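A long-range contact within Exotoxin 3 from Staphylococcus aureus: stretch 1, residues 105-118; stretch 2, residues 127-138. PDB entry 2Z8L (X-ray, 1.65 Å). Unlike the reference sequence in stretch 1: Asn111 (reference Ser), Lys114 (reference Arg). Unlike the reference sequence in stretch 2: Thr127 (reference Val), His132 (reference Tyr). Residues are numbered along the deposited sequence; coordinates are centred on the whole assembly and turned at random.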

# COMPACT_ATOMS: atom_id res chain seq x y z
N ALA A 105 -10.37 12.24 -14.76
CA ALA A 105 -11.60 12.23 -13.97
C ALA A 105 -12.32 10.98 -14.47
O ALA A 105 -12.65 10.86 -15.64
CB ALA A 105 -12.41 13.44 -14.18
N TYR A 106 -12.63 10.05 -13.56
CA TYR A 106 -13.09 8.72 -13.94
C TYR A 106 -14.44 8.43 -13.31
O TYR A 106 -14.75 8.93 -12.24
CB TYR A 106 -12.11 7.62 -13.52
CG TYR A 106 -10.75 7.84 -14.07
CD1 TYR A 106 -10.45 7.44 -15.38
CD2 TYR A 106 -9.79 8.56 -13.36
CE1 TYR A 106 -9.21 7.69 -15.96
CE2 TYR A 106 -8.52 8.80 -13.95
CZ TYR A 106 -8.26 8.37 -15.25
OH TYR A 106 -7.04 8.62 -15.85
N TYR A 107 -15.24 7.67 -14.01
CA TYR A 107 -16.57 7.32 -13.50
C TYR A 107 -16.61 5.91 -13.03
O TYR A 107 -17.62 5.50 -12.49
CB TYR A 107 -17.63 7.61 -14.52
CG TYR A 107 -17.37 7.07 -15.89
CD1 TYR A 107 -17.00 7.93 -16.91
CD2 TYR A 107 -17.57 5.73 -16.19
CE1 TYR A 107 -16.80 7.47 -18.16
CE2 TYR A 107 -17.38 5.27 -17.47
CZ TYR A 107 -16.96 6.15 -18.43
OH TYR A 107 -16.75 5.73 -19.71
N ASP A 108 -15.54 5.16 -13.25
CA ASP A 108 -15.43 3.84 -12.67
C ASP A 108 -13.94 3.52 -12.56
O ASP A 108 -13.06 4.36 -12.78
CB ASP A 108 -16.16 2.80 -13.53
CG ASP A 108 -16.81 1.66 -12.70
OD1 ASP A 108 -16.43 1.49 -11.50
OD2 ASP A 108 -17.75 0.97 -13.22
N TYR A 109 -13.64 2.31 -12.18
CA TYR A 109 -12.24 1.88 -12.09
C TYR A 109 -11.52 1.94 -13.43
O TYR A 109 -12.12 1.72 -14.50
CB TYR A 109 -12.12 0.48 -11.49
CG TYR A 109 -13.03 -0.51 -12.05
CD1 TYR A 109 -12.76 -1.17 -13.22
CD2 TYR A 109 -14.21 -0.78 -11.41
CE1 TYR A 109 -13.68 -2.15 -13.72
CE2 TYR A 109 -15.12 -1.77 -11.88
CZ TYR A 109 -14.85 -2.41 -13.06
OH TYR A 109 -15.78 -3.35 -13.51
N LEU A 110 -10.23 2.23 -13.41
CA LEU A 110 -9.50 2.36 -14.65
C LEU A 110 -8.74 1.14 -15.08
O LEU A 110 -8.22 1.10 -16.20
CB LEU A 110 -8.62 3.61 -14.65
CG LEU A 110 -7.71 3.89 -13.50
CD1 LEU A 110 -6.60 2.77 -13.30
CD2 LEU A 110 -7.02 5.27 -13.61
N ASN A 111 -8.71 0.11 -14.22
CA ASN A 111 -8.09 -1.16 -14.58
C ASN A 111 -8.66 -2.21 -13.63
O ASN A 111 -8.96 -1.90 -12.49
CB ASN A 111 -6.56 -1.00 -14.43
CG ASN A 111 -5.74 -2.14 -15.01
OD1 ASN A 111 -6.21 -2.97 -15.77
ND2 ASN A 111 -4.42 -2.12 -14.66
N ALA A 112 -8.78 -3.45 -14.11
CA ALA A 112 -9.36 -4.56 -13.32
C ALA A 112 -8.50 -5.81 -13.55
O ALA A 112 -8.99 -6.83 -14.06
CB ALA A 112 -10.78 -4.81 -13.70
N PRO A 113 -7.25 -5.74 -13.13
CA PRO A 113 -6.38 -6.92 -13.32
C PRO A 113 -6.94 -8.14 -12.59
O PRO A 113 -7.49 -8.02 -11.52
CB PRO A 113 -5.04 -6.49 -12.70
CG PRO A 113 -5.41 -5.33 -11.75
CD PRO A 113 -6.57 -4.64 -12.42
N LYS A 114 -6.75 -9.30 -13.17
CA LYS A 114 -7.03 -10.54 -12.45
C LYS A 114 -6.11 -10.71 -11.23
O LYS A 114 -4.94 -10.36 -11.29
CB LYS A 114 -6.83 -11.71 -13.40
CG LYS A 114 -7.95 -11.81 -14.43
CD LYS A 114 -7.91 -13.05 -15.24
CE LYS A 114 -8.69 -12.89 -16.50
NZ LYS A 114 -8.78 -14.13 -17.35
N PHE A 115 -6.66 -11.24 -10.14
CA PHE A 115 -5.91 -11.60 -8.95
C PHE A 115 -6.05 -13.12 -8.81
O PHE A 115 -7.15 -13.56 -8.50
CB PHE A 115 -6.50 -10.89 -7.72
CG PHE A 115 -5.73 -11.02 -6.48
CD1 PHE A 115 -4.39 -11.40 -6.44
CD2 PHE A 115 -6.32 -10.67 -5.29
CE1 PHE A 115 -3.68 -11.45 -5.24
CE2 PHE A 115 -5.63 -10.76 -4.11
CZ PHE A 115 -4.33 -11.13 -4.09
N VAL A 116 -5.00 -13.85 -9.15
CA VAL A 116 -5.05 -15.34 -9.22
C VAL A 116 -4.49 -15.83 -7.89
O VAL A 116 -3.32 -15.64 -7.59
CB VAL A 116 -4.24 -15.90 -10.39
CG1 VAL A 116 -4.35 -17.37 -10.47
CG2 VAL A 116 -4.74 -15.34 -11.75
N ILE A 117 -5.35 -16.43 -7.07
CA ILE A 117 -5.02 -16.84 -5.75
C ILE A 117 -4.94 -18.36 -5.71
O ILE A 117 -5.96 -19.03 -5.90
CB ILE A 117 -6.06 -16.35 -4.80
CG1 ILE A 117 -6.15 -14.81 -4.87
CG2 ILE A 117 -5.76 -16.81 -3.35
CD1 ILE A 117 -7.44 -14.29 -4.41
N LYS A 118 -3.75 -18.86 -5.44
CA LYS A 118 -3.53 -20.31 -5.37
C LYS A 118 -3.47 -20.66 -3.91
O LYS A 118 -2.47 -20.32 -3.27
CB LYS A 118 -2.24 -20.69 -6.08
CG LYS A 118 -2.37 -20.51 -7.59
CD LYS A 118 -1.31 -21.23 -8.37
CE LYS A 118 -1.69 -21.33 -9.87
NZ LYS A 118 -1.07 -22.54 -10.56
N THR A 127 -7.08 -22.96 -7.32
CA THR A 127 -6.86 -21.62 -7.90
C THR A 127 -8.18 -20.90 -8.04
O THR A 127 -9.13 -21.37 -8.66
CB THR A 127 -6.23 -21.72 -9.27
OG1 THR A 127 -5.02 -22.50 -9.18
CG2 THR A 127 -5.97 -20.34 -9.82
N HIS A 128 -8.26 -19.75 -7.38
CA HIS A 128 -9.40 -18.86 -7.43
C HIS A 128 -9.00 -17.66 -8.26
O HIS A 128 -7.93 -17.12 -8.07
CB HIS A 128 -9.73 -18.37 -6.03
CG HIS A 128 -10.04 -19.47 -5.05
ND1 HIS A 128 -11.32 -19.92 -4.86
CD2 HIS A 128 -9.27 -20.13 -4.16
CE1 HIS A 128 -11.33 -20.84 -3.91
NE2 HIS A 128 -10.09 -21.00 -3.47
N VAL A 129 -9.88 -17.20 -9.14
CA VAL A 129 -9.57 -16.05 -9.95
C VAL A 129 -10.53 -14.94 -9.58
O VAL A 129 -11.74 -15.07 -9.77
CB VAL A 129 -9.69 -16.31 -11.47
CG1 VAL A 129 -9.31 -15.01 -12.26
CG2 VAL A 129 -8.85 -17.50 -11.91
N LYS A 130 -9.99 -13.84 -9.09
CA LYS A 130 -10.76 -12.71 -8.65
C LYS A 130 -10.24 -11.53 -9.49
O LYS A 130 -9.42 -11.71 -10.36
CB LYS A 130 -10.59 -12.46 -7.18
CG LYS A 130 -11.03 -13.61 -6.27
CD LYS A 130 -12.56 -13.68 -6.22
CE LYS A 130 -13.05 -14.89 -5.46
NZ LYS A 130 -14.48 -15.23 -5.81
N ARG A 131 -10.87 -10.38 -9.30
CA ARG A 131 -10.39 -9.09 -9.89
C ARG A 131 -10.02 -8.18 -8.77
O ARG A 131 -10.64 -8.23 -7.71
CB ARG A 131 -11.50 -8.42 -10.70
CG ARG A 131 -11.95 -9.18 -11.84
CD ARG A 131 -10.98 -9.11 -12.94
NE ARG A 131 -11.51 -9.72 -14.15
CZ ARG A 131 -10.99 -9.57 -15.37
NH1 ARG A 131 -9.93 -8.80 -15.59
NH2 ARG A 131 -11.57 -10.18 -16.40
N HIS A 132 -9.06 -7.30 -9.01
CA HIS A 132 -8.81 -6.25 -8.06
C HIS A 132 -8.94 -4.96 -8.86
O HIS A 132 -8.17 -4.71 -9.78
CB HIS A 132 -7.41 -6.34 -7.50
CG HIS A 132 -7.09 -5.27 -6.51
ND1 HIS A 132 -7.61 -5.26 -5.24
CD2 HIS A 132 -6.31 -4.17 -6.61
CE1 HIS A 132 -7.16 -4.21 -4.59
NE2 HIS A 132 -6.36 -3.53 -5.39
N TYR A 133 -9.88 -4.16 -8.45
CA TYR A 133 -10.16 -2.91 -9.15
C TYR A 133 -9.23 -1.79 -8.71
O TYR A 133 -9.09 -1.49 -7.51
CB TYR A 133 -11.61 -2.55 -8.92
CG TYR A 133 -12.53 -3.64 -9.37
CD1 TYR A 133 -12.66 -3.95 -10.71
CD2 TYR A 133 -13.25 -4.40 -8.45
CE1 TYR A 133 -13.49 -4.95 -11.17
CE2 TYR A 133 -14.10 -5.42 -8.90
CZ TYR A 133 -14.21 -5.69 -10.27
OH TYR A 133 -15.07 -6.69 -10.73
N ILE A 134 -8.66 -1.09 -9.71
CA ILE A 134 -7.70 -0.04 -9.53
C ILE A 134 -8.36 1.27 -9.95
O ILE A 134 -8.88 1.35 -11.05
CB ILE A 134 -6.45 -0.27 -10.44
CG1 ILE A 134 -5.76 -1.63 -10.20
CG2 ILE A 134 -5.44 0.84 -10.36
CD1 ILE A 134 -5.21 -1.76 -8.87
N TYR A 135 -8.36 2.25 -9.05
CA TYR A 135 -8.97 3.56 -9.30
C TYR A 135 -7.97 4.68 -9.50
O TYR A 135 -8.39 5.80 -9.83
CB TYR A 135 -9.94 3.92 -8.16
CG TYR A 135 -11.08 2.93 -8.03
CD1 TYR A 135 -12.30 3.17 -8.62
CD2 TYR A 135 -10.93 1.77 -7.30
CE1 TYR A 135 -13.35 2.27 -8.50
CE2 TYR A 135 -11.97 0.88 -7.18
CZ TYR A 135 -13.16 1.14 -7.79
OH TYR A 135 -14.25 0.28 -7.71
N LYS A 136 -6.69 4.39 -9.35
CA LYS A 136 -5.68 5.42 -9.36
C LYS A 136 -4.66 5.25 -10.47
O LYS A 136 -4.17 4.17 -10.68
CB LYS A 136 -4.99 5.52 -7.96
CG LYS A 136 -5.92 6.22 -6.97
CD LYS A 136 -5.39 6.28 -5.54
CE LYS A 136 -3.90 6.76 -5.43
NZ LYS A 136 -3.50 8.10 -6.05
N GLU A 137 -4.27 6.37 -11.07
CA GLU A 137 -3.21 6.40 -12.05
C GLU A 137 -1.89 6.06 -11.44
O GLU A 137 -1.08 5.42 -12.09
CB GLU A 137 -3.11 7.78 -12.70
CG GLU A 137 -4.31 8.14 -13.50
CD GLU A 137 -4.43 9.65 -13.76
OE1 GLU A 137 -3.51 10.42 -13.38
OE2 GLU A 137 -5.48 10.03 -14.27
N GLU A 138 -1.63 6.57 -10.25
CA GLU A 138 -0.36 6.32 -9.50
C GLU A 138 -0.77 5.62 -8.22
O GLU A 138 -1.55 6.15 -7.46
CB GLU A 138 0.30 7.66 -9.18
CG GLU A 138 1.76 7.55 -9.04
CD GLU A 138 2.41 8.92 -8.97
OE1 GLU A 138 2.54 9.57 -10.07
OE2 GLU A 138 2.70 9.38 -7.81
O HOH W 1 -10.93 5.39 -11.24
O HOH W 2 -16.96 -0.04 -9.50

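The most unusual feature of this contact is its aromatic corner. Three tyrosines, Tyr109 from the first stretch and Tyr133 and Tyr135 from the second, gather where the regular pairing has given way to loop. The rings of Tyr109 and Tyr133 lie 4.3 Å apart by centroid, with planes at 31°, an oblique arrangement. Tyr133 CE1 comes over one face of the Tyr109 ring, 3.4 Å from Tyr109 CZ. Tyr109 CB in turn sits over the face of the Tyr135 ring, 3.7 Å from Tyr135 CE1, so its C-H meets the pi cloud.

Two waters help close this corner. One donates to both Asp108 O (2.8 Å) and Tyr135 O (2.9 Å). The other donates to Asp108 OD1 (2.6 Å) and lies 3.3 Å from Tyr135 OH.

Beyond the corner the arrangement is an antiparallel ladder. Strands 114-118 and 127-131 run at 154° to each other. Phe115 and Lys130 form a hydrogen-bonded pair: Phe115 N to Lys130 O is 2.8 Å, and Lys130 N to Phe115 O is 2.9 Å. Ile117 and His128 repeat the pattern, with Ile117 N to His128 O at 2.9 Å and His128 N to Ile117 O at 2.8 Å. All four bonds are nearly straight. Between these pairs, Val116 and Val129 face each other without direct backbone bonds. Val116 CA instead brings its C-H to His128 O, at 3.6 Å.

The pairing extends past the strands. His132 N donates to Pro113 O (3.0 Å), and Ile134 N to Asn111 O (2.9 Å). Ile134 O accepts from Leu110 N (2.9 Å) and, weakly, from Asn111 N (3.4 Å). His132 O is buried here without a partner.

Side chains alternate between the sheet faces. Phe115, Ile117, His128 and Lys130 share one face. Val116, Lys118, Thr127 and Val129 share the other, where Val116 CG1 meets Thr127 CG2 at 3.4 Å. Thr127 differs from the reference valine.

The CA-to-CB bond of Arg131 points away from the first stretch overall, though CB still touches it, and the end of the side chain comes nearer. Arg131 NH1 donates to Ala112 O (2.7 Å), which lies at the guanidinium edge. Lys114 CG lies over one guanidinium face, 3.8 Å from Arg131 NH1, an aliphatic contact beside a charged group.

Apolar contacts fill in around Ile134. Leu110 CD1 reaches Ile134 CG2 at 3.7 Å, and Pro113 CD reaches Ile134 CG1 at 3.8 Å. Farther along, Tyr106 OH donates to Glu137 OE2 at 2.6 Å, a short bond to a carboxylate.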